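Local coordinates for protein tetraacyldisaccharide 4'-kinase (Aquifex aeolicus, PDB 4EHX) that probably transfers the gamma-phosphate of ATP to the 4'-position of a tetraacyldisaccharide 1-phosphate, giving lipid IVA in lipid A biosynthesis, at residues T201-S214 with Y288-R302. Numbering follows the deposited sequence.
Sequences TFKMFREFCCLLNS and YENVFALNFKVKLER
Glu301 lies alongside Lys203, and the two side chains point the same way. Glu301 CB sits 4.0 Å from Lys203 O, which accepts a bond from Glu301 N. CG lies near Lys203 CB. At the tip, Glu301 OE1 is 3.6 Å from Lys203 CD and takes bonds from two waters. One of these also accepts from Lys203 N, the other weakly from Lys203 NZ. Glu301 OE2 turns to the Phe205 ring, with ring and carboxylate planes 21° apart; Glu301 OE2 is 3.6 Å from Phe205 CE1. Lys203 NZ forms its salt bridge with Glu194. With an alanine at Glu301, both waters would probably lose their carboxylate acceptor, and the Lys203 chain and Phe205 CE1 would be uncovered.

Strands 201-212 and 291-300 form a long, twisted antiparallel two-stranded ribbon that spans the two lobes of this P-loop kinase. A classic beta bulge interrupts it: Cys209 N and Cys210 N both donate to Asn295 O, at 2.8 and 3.2 Å. Beside the bulge, Phe208 turns its edge to the face of Phe296, the planes 60° apart. CG of Phe208 is anti to the backbone N (chi1 180°), which also brings CE1 to Leu294 CD2. Toward the Glu301 end, Met204 CG packs on Val298 CG1 at 3.9 Å, and helix 51-61 covers both. At the far end, Ser214 OG donates to Tyr288 O (2.7 Å) from above the carbonyl plane.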
ATOM      1  N   THR A 201      17.839   1.950  -8.799  1.00 30.36           N
ATOM      2  CA  THR A 201      17.510   2.111  -7.392  1.00 33.96           C
ATOM      3  C   THR A 201      17.097   3.556  -7.125  1.00 29.59           C
ATOM      4  O   THR A 201      17.742   4.482  -7.609  1.00 27.24           O
ATOM      5  CB  THR A 201      18.713   1.708  -6.511  1.00 39.82           C
ATOM      6  OG1 THR A 201      19.032   0.332  -6.764  1.00 35.22           O
ATOM      7  CG2 THR A 201      18.396   1.893  -5.030  1.00 32.32           C
ATOM      8  N   PHE A 202      16.027   3.729  -6.356  1.00 24.56           N
ATOM      9  CA  PHE A 202      15.404   5.038  -6.144  1.00 29.15           C
ATOM     10  C   PHE A 202      15.056   5.272  -4.684  1.00 30.76           C
ATOM     11  O   PHE A 202      14.237   4.555  -4.110  1.00 27.73           O
ATOM     12  CB  PHE A 202      14.107   5.127  -6.947  1.00 23.58           C
ATOM     13  CG  PHE A 202      14.283   4.807  -8.395  1.00 27.82           C
ATOM     14  CD1 PHE A 202      14.193   3.497  -8.837  1.00 25.81           C
ATOM     15  CD2 PHE A 202      14.586   5.810  -9.307  1.00 30.35           C
ATOM     16  CE1 PHE A 202      14.373   3.194 -10.176  1.00 29.72           C
ATOM     17  CE2 PHE A 202      14.775   5.515 -10.643  1.00 31.48           C
ATOM     18  CZ  PHE A 202      14.667   4.204 -11.077  1.00 31.32           C
ATOM     19  N   LYS A 203      15.653   6.289  -4.088  1.00 27.67           N
ATOM     20  CA  LYS A 203      15.345   6.616  -2.707  1.00 27.59           C
ATOM     21  C   LYS A 203      14.001   7.306  -2.623  1.00 28.25           C
ATOM     22  O   LYS A 203      13.693   8.195  -3.425  1.00 27.14           O
ATOM     23  CB  LYS A 203      16.419   7.540  -2.137  1.00 30.40           C
ATOM     24  CG  LYS A 203      17.748   6.854  -1.850  1.00 30.00           C
ATOM     25  CD  LYS A 203      18.704   7.895  -1.277  1.00 41.12           C
ATOM     26  CE  LYS A 203      19.983   7.289  -0.749  1.00 45.10           C
ATOM     27  NZ  LYS A 203      20.778   8.384  -0.120  1.00 52.67           N
ATOM     28  N   MET A 204      13.211   6.917  -1.632  1.00 28.33           N
ATOM     29  CA  MET A 204      11.872   7.466  -1.474  1.00 22.82           C
ATOM     30  C   MET A 204      11.721   8.155  -0.131  1.00 30.07           C
ATOM     31  O   MET A 204      12.018   7.568   0.912  1.00 28.46           O
ATOM     32  CB  MET A 204      10.836   6.347  -1.591  1.00 24.19           C
ATOM     33  CG  MET A 204       9.414   6.802  -1.274  1.00 23.41           C
ATOM     34  SD  MET A 204       8.217   5.462  -1.542  1.00 29.17           S
ATOM     35  CE  MET A 204       7.397   5.428   0.056  1.00 26.63           C
ATOM     36  N   PHE A 205      11.262   9.400  -0.179  1.00 23.62           N
ATOM     37  CA  PHE A 205      11.033  10.214   1.013  1.00 26.32           C
ATOM     38  C   PHE A 205       9.545  10.473   1.031  1.00 29.39           C
ATOM     39  O   PHE A 205       8.931  10.570  -0.024  1.00 26.60           O
ATOM     40  CB  PHE A 205      11.772  11.559   0.911  1.00 28.88           C
ATOM     41  CG  PHE A 205      13.279  11.442   0.938  1.00 30.99           C
ATOM     42  CD1 PHE A 205      13.977  11.022  -0.185  1.00 30.77           C
ATOM     43  CD2 PHE A 205      13.994  11.787   2.076  1.00 29.66           C
ATOM     44  CE1 PHE A 205      15.370  10.926  -0.164  1.00 30.33           C
ATOM     45  CE2 PHE A 205      15.384  11.701   2.100  1.00 34.17           C
ATOM     46  CZ  PHE A 205      16.070  11.265   0.983  1.00 34.00           C
ATOM     47  N   ARG A 206       8.953  10.564   2.217  1.00 26.33           N
ATOM     48  CA  ARG A 206       7.569  11.004   2.307  1.00 26.82           C
ATOM     49  C   ARG A 206       7.524  12.234   3.169  1.00 28.14           C
ATOM     50  O   ARG A 206       8.096  12.258   4.253  1.00 32.32           O
ATOM     51  CB  ARG A 206       6.661   9.901   2.873  1.00 32.61           C
ATOM     52  CG  ARG A 206       6.337   8.826   1.852  1.00 33.19           C
ATOM     53  CD  ARG A 206       5.203   7.931   2.312  1.00 37.45           C
ATOM     54  NE  ARG A 206       5.553   7.172   3.501  1.00 48.06           N
ATOM     55  CZ  ARG A 206       4.750   6.290   4.086  1.00 53.49           C
ATOM     56  NH1 ARG A 206       3.544   6.055   3.592  1.00 54.80           N
ATOM     57  NH2 ARG A 206       5.156   5.645   5.170  1.00 63.74           N
ATOM     58  N   GLU A 207       6.861  13.264   2.671  1.00 24.97           N
ATOM     59  CA  GLU A 207       6.829  14.544   3.339  1.00 28.27           C
ATOM     60  C   GLU A 207       5.390  15.045   3.482  1.00 35.75           C
ATOM     61  O   GLU A 207       4.570  14.870   2.582  1.00 31.04           O
ATOM     62  CB  GLU A 207       7.721  15.542   2.580  1.00 36.42           C
ATOM     63  CG  GLU A 207       9.196  15.102   2.589  1.00 36.09           C
ATOM     64  CD  GLU A 207      10.114  15.927   1.692  1.00 47.29           C
ATOM     65  OE1 GLU A 207       9.671  16.944   1.113  1.00 41.20           O
ATOM     66  OE2 GLU A 207      11.296  15.541   1.575  1.00 43.42           O
ATOM     67  N   PHE A 208       5.097  15.662   4.623  1.00 30.14           N
ATOM     68  CA  PHE A 208       3.745  16.115   4.936  1.00 34.09           C
ATOM     69  C   PHE A 208       3.278  17.165   3.943  1.00 42.80           C
ATOM     70  O   PHE A 208       3.941  18.180   3.746  1.00 36.85           O
ATOM     71  CB  PHE A 208       3.684  16.684   6.359  1.00 38.35           C
ATOM     72  CG  PHE A 208       2.317  17.186   6.758  1.00 40.54           C
ATOM     73  CD1 PHE A 208       1.212  16.349   6.697  1.00 36.86           C
ATOM     74  CD2 PHE A 208       2.139  18.488   7.198  1.00 52.36           C
ATOM     75  CE1 PHE A 208      -0.047  16.801   7.065  1.00 42.37           C
ATOM     76  CE2 PHE A 208       0.885  18.944   7.567  1.00 53.35           C
ATOM     77  CZ  PHE A 208      -0.208  18.101   7.501  1.00 49.86           C
ATOM     78  N   CYS A 209       2.125  16.921   3.331  1.00 36.02           N
ATOM     79  CA  CYS A 209       1.581  17.813   2.316  1.00 42.22           C
ATOM     80  C   CYS A 209       0.427  18.663   2.833  1.00 47.25           C
ATOM     81  O   CYS A 209       0.476  19.898   2.809  1.00 44.43           O
ATOM     82  CB  CYS A 209       1.088  16.993   1.121  1.00 42.43           C
ATOM     83  SG  CYS A 209       0.470  18.019  -0.239  1.00 61.40           S
ATOM     84  N   CYS A 210      -0.615  17.986   3.305  1.00 46.25           N
ATOM     85  CA  CYS A 210      -1.882  18.636   3.603  1.00 40.07           C
ATOM     86  C   CYS A 210      -2.795  17.604   4.239  1.00 38.66           C
ATOM     87  O   CYS A 210      -2.346  16.523   4.621  1.00 38.34           O
ATOM     88  CB  CYS A 210      -2.539  19.066   2.296  1.00 36.02           C
ATOM     89  SG  CYS A 210      -2.720  17.685   1.164  1.00 50.05           S
ATOM     90  N   LEU A 211      -4.079  17.935   4.342  1.00 36.99           N
ATOM     91  CA  LEU A 211      -5.058  17.014   4.912  1.00 29.99           C
ATOM     92  C   LEU A 211      -5.932  16.326   3.867  1.00 38.53           C
ATOM     93  O   LEU A 211      -6.078  16.807   2.740  1.00 39.26           O
ATOM     94  CB  LEU A 211      -5.953  17.790   5.883  1.00 36.35           C
ATOM     95  CG  LEU A 211      -5.290  18.551   7.025  1.00 35.40           C
ATOM     96  CD1 LEU A 211      -6.337  19.366   7.805  1.00 39.37           C
ATOM     97  CD2 LEU A 211      -4.542  17.587   7.947  1.00 38.28           C
ATOM     98  N   LEU A 212      -6.499  15.185   4.242  1.00 32.75           N
ATOM     99  CA  LEU A 212      -7.580  14.588   3.476  1.00 29.53           C
ATOM    100  C   LEU A 212      -8.861  14.787   4.273  1.00 36.76           C
ATOM    101  O   LEU A 212      -8.897  14.456   5.462  1.00 33.87           O
ATOM    102  CB  LEU A 212      -7.336  13.095   3.294  1.00 29.93           C
ATOM    103  CG  LEU A 212      -6.190  12.737   2.350  1.00 38.51           C
ATOM    104  CD1 LEU A 212      -5.956  11.239   2.339  1.00 38.98           C
ATOM    105  CD2 LEU A 212      -6.509  13.246   0.959  1.00 39.63           C
ATOM    106  N   ASN A 213      -9.902  15.325   3.643  1.00 28.72           N
ATOM    107  CA  ASN A 213     -11.194  15.395   4.315  1.00 28.81           C
ATOM    108  C   ASN A 213     -11.923  14.050   4.217  1.00 28.93           C
ATOM    109  O   ASN A 213     -11.364  13.074   3.717  1.00 32.58           O
ATOM    110  CB  ASN A 213     -12.048  16.583   3.841  1.00 34.17           C
ATOM    111  CG  ASN A 213     -12.506  16.457   2.392  1.00 34.87           C
ATOM    112  OD1 ASN A 213     -12.514  15.371   1.823  1.00 31.46           O
ATOM    113  ND2 ASN A 213     -12.920  17.576   1.806  1.00 39.76           N
ATOM    114  N   SER A 214     -13.149  13.988   4.726  1.00 38.16           N
ATOM    115  CA  SER A 214     -13.875  12.719   4.780  1.00 40.97           C
ATOM    116  C   SER A 214     -14.372  12.267   3.402  1.00 45.87           C
ATOM    117  O   SER A 214     -14.748  11.109   3.227  1.00 44.35           O
ATOM    118  CB  SER A 214     -15.033  12.795   5.778  1.00 37.36           C
ATOM    119  OG  SER A 214     -15.946  13.808   5.414  1.00 41.17           O
ATOM    120  N   TYR A 288     -18.920  12.846   7.822  1.00 43.64           N
ATOM    121  CA  TYR A 288     -18.496  13.685   8.938  1.00 38.32           C
ATOM    122  C   TYR A 288     -17.475  14.665   8.388  1.00 35.92           C
ATOM    123  O   TYR A 288     -16.341  14.302   8.087  1.00 40.82           O
ATOM    124  CB  TYR A 288     -17.912  12.854  10.091  1.00 41.06           C
ATOM    125  CG  TYR A 288     -18.972  12.244  10.980  1.00 37.82           C
ATOM    126  CD1 TYR A 288     -19.852  13.051  11.705  1.00 43.15           C
ATOM    127  CD2 TYR A 288     -19.100  10.872  11.094  1.00 39.66           C
ATOM    128  CE1 TYR A 288     -20.831  12.492  12.512  1.00 34.75           C
ATOM    129  CE2 TYR A 288     -20.064  10.307  11.894  1.00 39.52           C
ATOM    130  CZ  TYR A 288     -20.923  11.116  12.608  1.00 32.18           C
ATOM    131  OH  TYR A 288     -21.879  10.522  13.402  1.00 33.54           O
ATOM    132  N   GLU A 289     -17.887  15.910   8.244  1.00 32.50           N
ATOM    133  CA  GLU A 289     -17.075  16.878   7.543  1.00 43.90           C
ATOM    134  C   GLU A 289     -16.082  17.574   8.456  1.00 44.44           C
ATOM    135  O   GLU A 289     -15.334  18.444   8.018  1.00 47.39           O
ATOM    136  CB  GLU A 289     -17.979  17.866   6.798  1.00 57.91           C
ATOM    137  CG  GLU A 289     -18.627  17.219   5.571  1.00 64.95           C
ATOM    138  CD  GLU A 289     -19.997  17.779   5.240  1.00 67.91           C
ATOM    139  OE1 GLU A 289     -20.755  17.077   4.534  1.00 56.26           O
ATOM    140  OE2 GLU A 289     -20.313  18.910   5.679  1.00 66.05           O
ATOM    141  N   ASN A 290     -16.059  17.179   9.726  1.00 36.41           N
ATOM    142  CA  ASN A 290     -15.079  17.739  10.649  1.00 31.94           C
ATOM    143  C   ASN A 290     -13.970  16.741  11.015  1.00 36.89           C
ATOM    144  O   ASN A 290     -13.243  16.950  11.980  1.00 30.53           O
ATOM    145  CB  ASN A 290     -15.753  18.331  11.907  1.00 28.91           C
ATOM    146  CG  ASN A 290     -16.551  17.289  12.718  1.00 34.73           C
ATOM    147  OD1 ASN A 290     -16.957  16.241  12.201  1.00 36.82           O
ATOM    148  ND2 ASN A 290     -16.786  17.591  13.998  1.00 32.87           N
ATOM    149  N   VAL A 291     -13.832  15.681  10.215  1.00 31.19           N
ATOM    150  CA  VAL A 291     -12.871  14.603  10.470  1.00 26.02           C
ATOM    151  C   VAL A 291     -11.905  14.481   9.298  1.00 33.06           C
ATOM    152  O   VAL A 291     -12.343  14.373   8.157  1.00 31.83           O
ATOM    153  CB  VAL A 291     -13.599  13.267  10.657  1.00 30.52           C
ATOM    154  CG1 VAL A 291     -12.613  12.141  10.914  1.00 30.88           C
ATOM    155  CG2 VAL A 291     -14.628  13.374  11.787  1.00 31.74           C
ATOM    156  N   PHE A 292     -10.601  14.493   9.588  1.00 27.80           N
ATOM    157  CA  PHE A 292      -9.557  14.539   8.564  1.00 29.06           C
ATOM    158  C   PHE A 292      -8.440  13.534   8.835  1.00 33.44           C
ATOM    159  O   PHE A 292      -8.279  13.056   9.960  1.00 29.94           O
ATOM    160  CB  PHE A 292      -8.934  15.943   8.520  1.00 29.60           C
ATOM    161  CG  PHE A 292      -9.934  17.044   8.307  1.00 29.36           C
ATOM    162  CD1 PHE A 292     -10.630  17.583   9.377  1.00 32.79           C
ATOM    163  CD2 PHE A 292     -10.183  17.532   7.035  1.00 33.73           C
ATOM    164  CE1 PHE A 292     -11.563  18.586   9.179  1.00 37.13           C
ATOM    165  CE2 PHE A 292     -11.111  18.543   6.832  1.00 37.46           C
ATOM    166  CZ  PHE A 292     -11.805  19.065   7.907  1.00 36.57           C
ATOM    167  N   ALA A 293      -7.666  13.233   7.794  1.00 30.84           N
ATOM    168  CA  ALA A 293      -6.443  12.444   7.923  1.00 27.06           C
ATOM    169  C   ALA A 293      -5.259  13.265   7.411  1.00 33.25           C
ATOM    170  O   ALA A 293      -5.438  14.257   6.716  1.00 30.12           O
ATOM    171  CB  ALA A 293      -6.561  11.117   7.148  1.00 25.84           C
ATOM    172  N   LEU A 294      -4.049  12.864   7.775  1.00 32.33           N
ATOM    173  CA  LEU A 294      -2.871  13.539   7.272  1.00 31.13           C
ATOM    174  C   LEU A 294      -2.555  13.029   5.866  1.00 29.50           C
ATOM    175  O   LEU A 294      -2.758  11.854   5.551  1.00 28.19           O
ATOM    176  CB  LEU A 294      -1.689  13.302   8.201  1.00 29.05           C
ATOM    177  CG  LEU A 294      -1.914  13.620   9.682  1.00 34.13           C
ATOM    178  CD1 LEU A 294      -0.680  13.254  10.503  1.00 36.98           C
ATOM    179  CD2 LEU A 294      -2.272  15.081   9.869  1.00 35.61           C
ATOM    180  N   ASN A 295      -2.065  13.920   5.015  1.00 32.63           N
ATOM    181  CA  ASN A 295      -1.711  13.534   3.657  1.00 35.52           C
ATOM    182  C   ASN A 295      -0.236  13.787   3.408  1.00 38.09           C
ATOM    183  O   ASN A 295       0.250  14.910   3.557  1.00 32.33           O
ATOM    184  CB  ASN A 295      -2.571  14.292   2.642  1.00 38.90           C
ATOM    185  CG  ASN A 295      -2.539  13.661   1.257  1.00 46.73           C
ATOM    186  OD1 ASN A 295      -2.006  12.567   1.065  1.00 51.67           O
ATOM    187  ND2 ASN A 295      -3.131  14.342   0.290  1.00 43.80           N
ATOM    188  N   PHE A 296       0.473  12.726   3.056  1.00 35.69           N
ATOM    189  CA  PHE A 296       1.882  12.811   2.720  1.00 44.80           C
ATOM    190  C   PHE A 296       2.066  12.609   1.221  1.00 48.91           C
ATOM    191  O   PHE A 296       1.235  11.983   0.567  1.00 51.17           O
ATOM    192  CB  PHE A 296       2.665  11.761   3.506  1.00 36.32           C
ATOM    193  CG  PHE A 296       2.742  12.053   4.968  1.00 39.11           C
ATOM    194  CD1 PHE A 296       1.660  11.807   5.794  1.00 48.59           C
ATOM    195  CD2 PHE A 296       3.893  12.594   5.520  1.00 43.61           C
ATOM    196  CE1 PHE A 296       1.730  12.088   7.148  1.00 46.95           C
ATOM    197  CE2 PHE A 296       3.970  12.874   6.866  1.00 46.27           C
ATOM    198  CZ  PHE A 296       2.881  12.625   7.684  1.00 46.02           C
ATOM    199  N   LYS A 297       3.141  13.165   0.674  1.00 40.61           N
ATOM    200  CA  LYS A 297       3.442  12.991  -0.738  1.00 38.97           C
ATOM    201  C   LYS A 297       4.780  12.289  -0.853  1.00 38.06           C
ATOM    202  O   LYS A 297       5.648  12.473   0.001  1.00 26.50           O
ATOM    203  CB  LYS A 297       3.474  14.341  -1.464  1.00 49.32           C
ATOM    204  CG  LYS A 297       2.099  14.979  -1.656  1.00 55.15           C
ATOM    205  CD  LYS A 297       1.200  14.103  -2.520  1.00 56.08           C
ATOM    206  CE  LYS A 297      -0.226  14.631  -2.568  1.00 61.50           C
ATOM    207  NZ  LYS A 297      -0.314  15.989  -3.162  1.00 60.50           N
ATOM    208  N   VAL A 298       4.930  11.462  -1.885  1.00 31.25           N
ATOM    209  CA  VAL A 298       6.190  10.782  -2.137  1.00 31.44           C
ATOM    210  C   VAL A 298       7.106  11.710  -2.907  1.00 27.64           C
ATOM    211  O   VAL A 298       6.694  12.358  -3.867  1.00 30.03           O
ATOM    212  CB  VAL A 298       6.008   9.480  -2.967  1.00 30.67           C
ATOM    213  CG1 VAL A 298       7.328   9.086  -3.639  1.00 25.31           C
ATOM    214  CG2 VAL A 298       5.478   8.351  -2.092  1.00 34.47           C
ATOM    215  N   LYS A 299       8.354  11.776  -2.474  1.00 31.71           N
ATOM    216  CA  LYS A 299       9.377  12.463  -3.232  1.00 30.01           C
ATOM    217  C   LYS A 299      10.397  11.398  -3.567  1.00 27.24           C
ATOM    218  O   LYS A 299      10.981  10.796  -2.664  1.00 27.98           O
ATOM    219  CB  LYS A 299      10.039  13.544  -2.388  1.00 26.31           C
ATOM    220  CG  LYS A 299       9.051  14.503  -1.725  1.00 31.66           C
ATOM    221  CD  LYS A 299       8.413  15.409  -2.752  1.00 29.04           C
ATOM    222  CE  LYS A 299       7.544  16.486  -2.072  1.00 32.40           C
ATOM    223  NZ  LYS A 299       6.879  17.354  -3.080  1.00 42.79           N
ATOM    224  N   LEU A 300      10.610  11.169  -4.853  1.00 22.00           N
ATOM    225  CA  LEU A 300      11.506  10.098  -5.286  1.00 23.06           C
ATOM    226  C   LEU A 300      12.731  10.647  -5.998  1.00 27.68           C
ATOM    227  O   LEU A 300      12.600  11.418  -6.937  1.00 29.15           O
ATOM    228  CB  LEU A 300      10.761   9.176  -6.248  1.00 23.94           C
ATOM    229  CG  LEU A 300      11.381   7.792  -6.479  1.00 27.85           C
ATOM    230  CD1 LEU A 300      11.058   6.908  -5.304  1.00 27.57           C
ATOM    231  CD2 LEU A 300      10.837   7.169  -7.749  1.00 34.64           C
ATOM    232  N   GLU A 301      13.922  10.225  -5.585  1.00 31.88           N
ATOM    233  CA  GLU A 301      15.138  10.621  -6.285  1.00 30.32           C
ATOM    234  C   GLU A 301      15.223   9.979  -7.679  1.00 33.21           C
ATOM    235  O   GLU A 301      14.781   8.847  -7.870  1.00 33.75           O
ATOM    236  CB  GLU A 301      16.379  10.258  -5.464  1.00 32.23           C
ATOM    237  CG  GLU A 301      16.524  11.045  -4.185  1.00 40.16           C
ATOM    238  CD  GLU A 301      17.894  10.874  -3.550  1.00 42.05           C
ATOM    239  OE1 GLU A 301      18.737  10.149  -4.124  1.00 41.17           O
ATOM    240  OE2 GLU A 301      18.125  11.467  -2.476  1.00 46.96           O
ATOM    241  N   ARG A 302      15.780  10.711  -8.641  1.00 27.92           N
ATOM    242  CA  ARG A 302      15.998  10.201 -10.010  1.00 35.37           C
ATOM    243  C   ARG A 302      14.682   9.791 -10.656  1.00 30.98           C
ATOM    244  O   ARG A 302      14.613   8.814 -11.392  1.00 30.57           O
ATOM    245  CB  ARG A 302      16.952   9.006 -10.009  1.00 46.88           C
ATOM    246  CG  ARG A 302      18.231   9.211  -9.216  1.00 66.20           C
ATOM    247  CD  ARG A 302      18.970   7.887  -9.004  1.00 75.03           C
ATOM    248  NE  ARG A 302      19.658   7.427 -10.211  1.00 78.96           N
ATOM    249  CZ  ARG A 302      19.430   6.263 -10.815  1.00 82.08           C
ATOM    250  NH1 ARG A 302      18.527   5.420 -10.330  1.00 75.60           N
ATOM    251  NH2 ARG A 302      20.111   5.939 -11.906  1.00 85.37           N
TER
HETATM  252  O   HOH W   1      18.068   7.259  -5.397  1.00 38.99           O
HETATM  253  O   HOH W   2      21.351   8.914  -3.225  1.00 57.41           O
HETATM  254  O   HOH W   3     -13.815  16.035   6.593  1.00 32.28           O